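Local coordinates for protein minor pilin subunit PapF (Escherichia coli, PDB 2W07) that serves as a minor pilin subunit of fimbriae, the surface filaments with which Escherichia coli colonises the epithelium of specific host organs, at residues B[14-19]-B[47-52]; B[74-79]-B[135-140]; B[78-83]-B[125-130]. The protein carries 1 engineered substitution. All blocks are in the same frame, centred on the assembly; numbering follows the deposited sequence.

Contact 1. Residues B[14-19]-B[47-52]; sequences PCTINN and SISCPY
Three backbone hydrogen bonds zip 14-19 to 47-52, and the tightest runs from Asn18 N to Ser47 O at 2.7 Å, close to straight (168°). Thr16 and Ser49 form the hydrogen-bonded antiparallel pair, Thr16 N reaching Ser49 O at 2.9 Å and Ser49 N returning to Thr16 O; all three donors lie in the plane of the carbonyl they address. A water beside the Asn18 end donates to Thr16 O and accepts from Asn19 N, with only a weak link to Ser47 OG. Beyond the other end of the pairing comes the Cys15–Cys50 disulfide, with SG to SG 2.0 Å and a chi3 of 95°. Both SG atoms sit anti to their own carbonyl carbon, and the bridge staples edge strand 16-17 to its sheet neighbour 42-49 in the incomplete immunoglobulin-like pilin fold. On the buried face Ile17 and Ile48 run side by side, their CD1 methyls meeting tightly at 3.4 Å, while Ile48 CG2 also rests on Cys15 CB (3.8 Å). A chain of another protein packs an apolar side chain on Ile17. Across the opposite face Thr16 CG2, held in the crowded position between N and C, presses on Ser49 CB at 3.4 Å.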
loop_
_atom_site.group_PDB
_atom_site.type_symbol
_atom_site.label_atom_id
_atom_site.label_comp_id
_atom_site.label_asym_id
_atom_site.label_seq_id
_atom_site.Cartn_x
_atom_site.Cartn_y
_atom_site.Cartn_z
ATOM N N PRO B 14 0.176 -8.328 -6.214
ATOM C CA PRO B 14 -0.382 -6.981 -6.124
ATOM C C PRO B 14 -0.686 -6.472 -7.524
ATOM O O PRO B 14 -0.257 -7.061 -8.516
ATOM C CB PRO B 14 0.727 -6.195 -5.432
ATOM C CG PRO B 14 1.954 -6.882 -5.887
ATOM C CD PRO B 14 1.590 -8.338 -5.804
ATOM N N CYS B 15 -1.421 -5.378 -7.605
ATOM C CA CYS B 15 -1.790 -4.816 -8.889
ATOM C C CYS B 15 -0.601 -4.254 -9.664
ATOM O O CYS B 15 0.399 -3.830 -9.083
ATOM C CB CYS B 15 -2.833 -3.731 -8.673
ATOM S SG CYS B 15 -4.048 -4.187 -7.395
ATOM N N THR B 16 -0.716 -4.283 -10.986
ATOM C CA THR B 16 0.316 -3.768 -11.872
ATOM C C THR B 16 -0.045 -2.307 -12.128
ATOM O O THR B 16 -1.208 -1.984 -12.356
ATOM C CB THR B 16 0.350 -4.576 -13.200
ATOM O OG1 THR B 16 1.026 -3.825 -14.220
ATOM C CG2 THR B 16 -1.059 -4.901 -13.655
ATOM N N ILE B 17 0.949 -1.425 -12.077
ATOM C CA ILE B 17 0.712 0.001 -12.267
ATOM C C ILE B 17 1.115 0.487 -13.652
ATOM O O ILE B 17 2.289 0.430 -14.034
ATOM C CB ILE B 17 1.451 0.814 -11.190
ATOM C CG1 ILE B 17 1.089 0.267 -9.804
ATOM C CG2 ILE B 17 1.076 2.279 -11.294
ATOM C CD1 ILE B 17 -0.411 0.206 -9.528
ATOM N N ASN B 18 0.111 0.984 -14.374
ATOM C CA ASN B 18 0.234 1.463 -15.745
ATOM C C ASN B 18 1.214 0.618 -16.564
ATOM O O ASN B 18 2.198 1.100 -17.121
ATOM C CB ASN B 18 0.566 2.967 -15.777
ATOM C CG ASN B 18 2.038 3.253 -15.742
ATOM O OD1 ASN B 18 2.762 2.732 -14.898
ATOM N ND2 ASN B 18 2.497 4.104 -16.662
ATOM N N ASN B 19 0.904 -0.675 -16.605
ATOM C CA ASN B 19 1.667 -1.677 -17.346
ATOM C C ASN B 19 3.173 -1.676 -17.117
ATOM O O ASN B 19 3.950 -1.742 -18.069
ATOM C CB ASN B 19 1.368 -1.540 -18.842
ATOM C CG ASN B 19 -0.111 -1.658 -19.148
ATOM O OD1 ASN B 19 -0.730 -2.702 -18.908
ATOM N ND2 ASN B 19 -0.693 -0.582 -19.670
ATOM N N SER B 47 -3.059 3.782 -14.811
ATOM C CA SER B 47 -3.938 2.632 -14.646
ATOM C C SER B 47 -3.501 1.645 -13.568
ATOM O O SER B 47 -2.306 1.424 -13.346
ATOM C CB SER B 47 -4.080 1.901 -15.982
ATOM O OG SER B 47 -2.810 1.513 -16.476
ATOM N N ILE B 48 -4.495 1.055 -12.909
ATOM C CA ILE B 48 -4.280 0.079 -11.847
ATOM C C ILE B 48 -5.012 -1.216 -12.210
ATOM O O ILE B 48 -6.238 -1.283 -12.118
ATOM C CB ILE B 48 -4.854 0.576 -10.496
ATOM C CG1 ILE B 48 -4.493 2.045 -10.263
ATOM C CG2 ILE B 48 -4.324 -0.287 -9.363
ATOM C CD1 ILE B 48 -3.021 2.304 -10.104
ATOM N N SER B 49 -4.264 -2.237 -12.618
ATOM C CA SER B 49 -4.846 -3.530 -12.990
ATOM C C SER B 49 -4.597 -4.553 -11.885
ATOM O O SER B 49 -3.458 -4.933 -11.630
ATOM C CB SER B 49 -4.232 -4.024 -14.306
ATOM O OG SER B 49 -4.578 -5.378 -14.565
ATOM N N CYS B 50 -5.666 -4.999 -11.235
ATOM C CA CYS B 50 -5.542 -5.962 -10.145
ATOM C C CYS B 50 -5.987 -7.378 -10.494
ATOM O O CYS B 50 -6.728 -7.585 -11.452
ATOM C CB CYS B 50 -6.337 -5.489 -8.931
ATOM S SG CYS B 50 -5.852 -3.867 -8.272
ATOM N N PRO B 51 -5.533 -8.372 -9.704
ATOM C CA PRO B 51 -5.828 -9.804 -9.846
ATOM C C PRO B 51 -7.235 -10.208 -9.397
ATOM O O PRO B 51 -7.834 -11.133 -9.958
ATOM C CB PRO B 51 -4.759 -10.471 -8.975
ATOM C CG PRO B 51 -3.658 -9.456 -8.922
ATOM C CD PRO B 51 -4.427 -8.181 -8.751
ATOM N N TYR B 52 -7.747 -9.524 -8.376
ATOM C CA TYR B 52 -9.074 -9.820 -7.842
ATOM C C TYR B 52 -10.071 -8.715 -8.170
ATOM O O TYR B 52 -9.889 -7.568 -7.773
ATOM C CB TYR B 52 -8.994 -10.024 -6.324
HETATM O O HOH W 1 -1.471 -1.269 -15.216
#

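Contact 2. Residues B[74-79]-B[135-140]; sequences LATNIT and GDFRTT
Hydrogen bonding here depends more on side chains than on regular strand pairing. Thr139 OG1, anti to its own backbone N (chi1 178°), donates to Ala75 O at 2.8 Å, nearly along the C=O axis. The Asn77 side chain points at 135-140 and accepts Arg138 N on OD1; that bond is short, 2.5 Å, with the donor above the carbonyl plane. Asn77 N offers Arg138 O only a weak, long bond of 3.5 Å. Within 74-79, Thr76 OG1 takes Ile78 N at 3.1 Å, an ST turn that bends the chain after Ala75, and the same hydroxyl bonds to Phe81 O. Arg138 to Thr140 pair in parallel with a strand of another protein chain, consistent with the donor-strand complementation by which a chaperone completes the immunoglobulin-like pilin fold. Apolar packing is split between two sites. Ile78 crosses Phe137 obliquely, its CD1 lying 3.5 Å from Phe137 CB. Farther along, Thr76 meets Thr139 at a slant, CG2 to CB 4.1 Å. The Phe137 ring leads away from 74-79 into the core, where it meets the rings of Phe81 and Phe27. Against the backbone, Ile78 CD1 also lies 3.2 Å from the carbonyl oxygen Asp136 O.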
loop_
_atom_site.group_PDB
_atom_site.type_symbol
_atom_site.label_atom_id
_atom_site.label_comp_id
_atom_site.label_asym_id
_atom_site.label_seq_id
_atom_site.Cartn_x
_atom_site.Cartn_y
_atom_site.Cartn_z
ATOM N N LEU B 74 5.725 19.997 -3.722
ATOM C CA LEU B 74 7.026 19.350 -3.701
ATOM C C LEU B 74 8.090 20.366 -4.070
ATOM O O LEU B 74 7.873 21.215 -4.930
ATOM C CB LEU B 74 7.069 18.212 -4.722
ATOM C CG LEU B 74 6.137 17.017 -4.534
ATOM C CD1 LEU B 74 6.150 16.159 -5.791
ATOM C CD2 LEU B 74 6.588 16.218 -3.321
ATOM N N ALA B 75 9.242 20.280 -3.422
ATOM C CA ALA B 75 10.334 21.182 -3.735
ATOM C C ALA B 75 10.991 20.611 -4.982
ATOM O O ALA B 75 10.792 19.441 -5.316
ATOM C CB ALA B 75 11.334 21.226 -2.578
ATOM N N THR B 76 11.753 21.436 -5.686
ATOM C CA THR B 76 12.444 20.982 -6.886
ATOM C C THR B 76 13.925 21.285 -6.698
ATOM O O THR B 76 14.358 21.571 -5.585
ATOM C CB THR B 76 11.943 21.722 -8.133
ATOM O OG1 THR B 76 12.343 23.096 -8.063
ATOM C CG2 THR B 76 10.425 21.633 -8.230
ATOM N N ASN B 77 14.697 21.219 -7.779
ATOM C CA ASN B 77 16.123 21.509 -7.700
ATOM C C ASN B 77 16.345 22.990 -7.987
ATOM O O ASN B 77 17.406 23.400 -8.460
ATOM C CB ASN B 77 16.911 20.639 -8.689
ATOM C CG ASN B 77 16.521 20.885 -10.135
ATOM O OD1 ASN B 77 15.343 20.855 -10.489
ATOM N ND2 ASN B 77 17.518 21.118 -10.982
ATOM N N ILE B 78 15.318 23.782 -7.697
ATOM C CA ILE B 78 15.353 25.228 -7.885
ATOM C C ILE B 78 14.740 25.870 -6.648
ATOM O O ILE B 78 13.593 25.592 -6.300
ATOM C CB ILE B 78 14.540 25.669 -9.119
ATOM C CG1 ILE B 78 15.176 25.110 -10.390
ATOM C CG2 ILE B 78 14.480 27.187 -9.186
ATOM C CD1 ILE B 78 14.535 25.615 -11.677
ATOM N N THR B 79 15.509 26.719 -5.975
ATOM C CA THR B 79 15.026 27.381 -4.771
ATOM C C THR B 79 13.789 28.217 -5.106
ATOM O O THR B 79 13.720 28.830 -6.172
ATOM C CB THR B 79 16.103 28.312 -4.179
ATOM O OG1 THR B 79 17.401 27.733 -4.377
ATOM C CG2 THR B 79 15.868 28.512 -2.677
ATOM N N GLY B 135 17.111 27.207 -15.078
ATOM C CA GLY B 135 16.186 27.267 -16.194
ATOM C C GLY B 135 15.529 25.913 -16.370
ATOM O O GLY B 135 14.461 25.794 -16.973
ATOM N N ASP B 136 16.188 24.888 -15.836
ATOM C CA ASP B 136 15.699 23.516 -15.892
ATOM C C ASP B 136 15.406 23.067 -14.471
ATOM O O ASP B 136 16.057 23.520 -13.527
ATOM C CB ASP B 136 16.753 22.584 -16.500
ATOM C CG ASP B 136 16.848 22.708 -18.004
ATOM O OD1 ASP B 136 15.827 22.476 -18.685
ATOM O OD2 ASP B 136 17.944 23.031 -18.509
ATOM N N PHE B 137 14.432 22.176 -14.318
ATOM C CA PHE B 137 14.076 21.676 -12.997
ATOM C C PHE B 137 13.613 20.232 -13.071
ATOM O O PHE B 137 13.124 19.775 -14.100
ATOM C CB PHE B 137 12.961 22.531 -12.378
ATOM C CG PHE B 137 11.585 22.216 -12.906
ATOM C CD1 PHE B 137 10.882 21.108 -12.439
ATOM C CD2 PHE B 137 11.006 23.008 -13.890
ATOM C CE1 PHE B 137 9.622 20.793 -12.947
ATOM C CE2 PHE B 137 9.745 22.701 -14.402
ATOM C CZ PHE B 137 9.054 21.590 -13.930
ATOM N N ARG B 138 13.772 19.526 -11.962
ATOM C CA ARG B 138 13.354 18.141 -11.857
ATOM C C ARG B 138 13.154 17.806 -10.387
ATOM O O ARG B 138 13.854 18.328 -9.519
ATOM C CB ARG B 138 14.392 17.206 -12.494
ATOM C CG ARG B 138 15.841 17.607 -12.284
ATOM C CD ARG B 138 16.770 16.758 -13.148
ATOM N NE ARG B 138 16.328 16.714 -14.542
ATOM C CZ ARG B 138 16.994 16.115 -15.526
ATOM N NH1 ARG B 138 18.144 15.503 -15.281
ATOM N NH2 ARG B 138 16.508 16.129 -16.761
ATOM N N THR B 139 12.181 16.949 -10.113
ATOM C CA THR B 139 11.887 16.554 -8.747
ATOM C C THR B 139 11.324 15.144 -8.750
ATOM O O THR B 139 10.951 14.619 -9.804
ATOM C CB THR B 139 10.880 17.529 -8.106
ATOM O OG1 THR B 139 10.572 17.098 -6.775
ATOM C CG2 THR B 139 9.613 17.602 -8.930
ATOM N N THR B 140 11.275 14.529 -7.575
ATOM C CA THR B 140 10.768 13.167 -7.457
ATOM C C THR B 140 9.855 13.000 -6.247
ATOM O O THR B 140 10.128 13.520 -5.160
ATOM C CB THR B 140 11.918 12.148 -7.322
ATOM O OG1 THR B 140 12.997 12.517 -8.189
ATOM C CG2 THR B 140 11.435 10.763 -7.713
#

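Contact 3. Residues B[78-83]-B[125-130]; sequences ITHFGI and FRNGSG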
loop_
_atom_site.group_PDB
_atom_site.type_symbol
_atom_site.label_atom_id
_atom_site.label_comp_id
_atom_site.label_asym_id
_atom_site.label_seq_id
_atom_site.Cartn_x
_atom_site.Cartn_y
_atom_site.Cartn_z
ATOM N N ILE B 78 15.318 23.782 -7.697
ATOM C CA ILE B 78 15.353 25.228 -7.885
ATOM C C ILE B 78 14.740 25.870 -6.648
ATOM O O ILE B 78 13.593 25.592 -6.300
ATOM C CB ILE B 78 14.540 25.669 -9.119
ATOM C CG1 ILE B 78 15.176 25.110 -10.390
ATOM C CG2 ILE B 78 14.480 27.187 -9.186
ATOM C CD1 ILE B 78 14.535 25.615 -11.677
ATOM N N THR B 79 15.509 26.719 -5.975
ATOM C CA THR B 79 15.026 27.381 -4.771
ATOM C C THR B 79 13.789 28.217 -5.106
ATOM O O THR B 79 13.720 28.830 -6.172
ATOM C CB THR B 79 16.103 28.312 -4.179
ATOM O OG1 THR B 79 17.401 27.733 -4.377
ATOM C CG2 THR B 79 15.868 28.512 -2.677
ATOM N N HIS B 80 12.819 28.228 -4.196
ATOM C CA HIS B 80 11.581 28.988 -4.373
ATOM C C HIS B 80 10.688 28.496 -5.512
ATOM O O HIS B 80 9.721 29.163 -5.884
ATOM C CB HIS B 80 11.889 30.476 -4.576
ATOM C CG HIS B 80 12.451 31.145 -3.360
ATOM N ND1 HIS B 80 11.793 31.160 -2.149
ATOM C CD2 HIS B 80 13.615 31.808 -3.166
ATOM C CE1 HIS B 80 12.529 31.804 -1.259
ATOM N NE2 HIS B 80 13.639 32.206 -1.850
ATOM N N PHE B 81 11.009 27.333 -6.065
ATOM C CA PHE B 81 10.216 26.775 -7.151
ATOM C C PHE B 81 9.802 25.340 -6.829
ATOM O O PHE B 81 10.638 24.504 -6.484
ATOM C CB PHE B 81 11.014 26.794 -8.448
ATOM C CG PHE B 81 10.258 26.250 -9.622
ATOM C CD1 PHE B 81 9.309 27.027 -10.269
ATOM C CD2 PHE B 81 10.467 24.947 -10.054
ATOM C CE1 PHE B 81 8.577 26.511 -11.331
ATOM C CE2 PHE B 81 9.739 24.425 -11.112
ATOM C CZ PHE B 81 8.792 25.208 -11.749
ATOM N N GLY B 82 8.512 25.052 -6.942
ATOM C CA GLY B 82 8.047 23.710 -6.648
ATOM C C GLY B 82 6.911 23.249 -7.533
ATOM O O GLY B 82 6.451 23.976 -8.417
ATOM N N ILE B 83 6.462 22.023 -7.296
ATOM C CA ILE B 83 5.364 21.446 -8.059
ATOM C C ILE B 83 4.228 21.131 -7.098
ATOM O O ILE B 83 4.398 20.341 -6.173
ATOM C CB ILE B 83 5.791 20.143 -8.766
ATOM C CG1 ILE B 83 6.995 20.408 -9.675
ATOM C CG2 ILE B 83 4.626 19.580 -9.572
ATOM C CD1 ILE B 83 6.717 21.367 -10.814
ATOM N N PHE B 125 4.736 25.927 -9.231
ATOM C CA PHE B 125 4.447 26.905 -8.195
ATOM C C PHE B 125 5.704 27.591 -7.651
ATOM O O PHE B 125 6.629 26.928 -7.183
ATOM C CB PHE B 125 3.715 26.210 -7.046
ATOM C CG PHE B 125 3.430 27.100 -5.870
ATOM C CD1 PHE B 125 2.452 28.084 -5.944
ATOM C CD2 PHE B 125 4.140 26.954 -4.685
ATOM C CE1 PHE B 125 2.184 28.910 -4.855
ATOM C CE2 PHE B 125 3.882 27.774 -3.588
ATOM C CZ PHE B 125 2.903 28.753 -3.674
ATOM N N ARG B 126 5.746 28.918 -7.717
ATOM C CA ARG B 126 6.891 29.635 -7.171
ATOM C C ARG B 126 6.420 30.478 -5.998
ATOM O O ARG B 126 5.539 31.322 -6.134
ATOM C CB ARG B 126 7.601 30.477 -8.244
ATOM C CG ARG B 126 6.745 31.396 -9.076
ATOM C CD ARG B 126 7.584 31.962 -10.227
ATOM N NE ARG B 126 6.831 32.892 -11.067
ATOM C CZ ARG B 126 6.723 34.196 -10.835
ATOM N NH1 ARG B 126 7.327 34.741 -9.788
ATOM N NH2 ARG B 126 5.997 34.954 -11.647
ATOM N N ASN B 127 7.006 30.209 -4.835
ATOM C CA ASN B 127 6.646 30.879 -3.593
ATOM C C ASN B 127 7.461 32.128 -3.309
ATOM O O ASN B 127 7.532 32.578 -2.165
ATOM C CB ASN B 127 6.811 29.910 -2.431
ATOM C CG ASN B 127 8.264 29.542 -2.193
ATOM O OD1 ASN B 127 9.111 29.741 -3.067
ATOM N ND2 ASN B 127 8.560 29.000 -1.016
ATOM N N GLY B 128 8.082 32.685 -4.342
ATOM C CA GLY B 128 8.864 33.887 -4.150
ATOM C C GLY B 128 9.035 34.700 -5.419
ATOM O O GLY B 128 9.045 34.159 -6.529
ATOM N N SER B 129 9.141 36.016 -5.258
ATOM C CA SER B 129 9.353 36.895 -6.394
ATOM C C SER B 129 10.866 36.951 -6.574
ATOM O O SER B 129 11.610 36.404 -5.759
ATOM C CB SER B 129 8.800 38.297 -6.106
ATOM O OG SER B 129 9.397 38.855 -4.946
ATOM N N GLY B 130 11.329 37.593 -7.637
ATOM C CA GLY B 130 12.762 37.677 -7.844
ATOM C C GLY B 130 13.321 36.607 -8.759
ATOM O O GLY B 130 12.583 35.775 -9.284
#
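Strands 81-87 and 116-126 run antiparallel as neighbours in the main sheet of this immunoglobulin-like pilin, and the contact covers the end of their pairing, where 81-87 enters the sheet and 116-126 leaves it. The tight part lies at Gly82 and Phe125, the hydrogen-bonded pair. Gly82 N reaches Phe125 O at 2.7 Å, nearly along the C=O axis, and Phe125 N returns to Gly82 O over the same 2.7 Å, though from above the carbonyl plane. Next to them Phe81 and Arg126 form the non-hydrogen-bonded pair, their side chains on the same face, with Arg126 CB at the edge of the Phe81 ring, 4.3 Å from CD1. That ring, anti to its backbone N, is buried; it also meets the ring of His34. The Arg126 chain, extended from CG to NE, leads away to a salt bridge with Glu33.

The looser, solvent side begins at His80, the third residue of a type II turn from Ile78 to Phe81, closed by Phe81 N on Ile78 O at 3.1 Å. Exposed, with left-handed backbone angles (66°/11°), His80 crosses the Asn127 side chain at about a right angle. The last backbone bond between the segments, Asn127 N to His80 O at 3.1 Å, is bent to 136°, and the same carbonyl oxygen receives a CA-H...O contact from Arg126 CA, also at 3.1 Å.

In the fold
From the N terminus, contact 1 comes first: it closes the loop between strands 16-17 and 42-49 at one outer side of the five-stranded sheet, before either other contact opens. Contacts 2 and 3 then start from the same region, sharing Ile78 and Thr79. Contact 3 closes at 125-130, inside the longer span that contact 2 closes at 135-140. They touch: Leu74 N lies 2.8 Å from Ile83 O, probably hydrogen-bonded, and Thr76 CG2 packs on Gly82 CA. Together they tie strand 73-75, at the other outer side of the sheet, to strands 81-87, 116-126 and 138-147. Contact 1 lies on the opposite side of the chain's centre from both, its centre about 30 Å from that of contact 2.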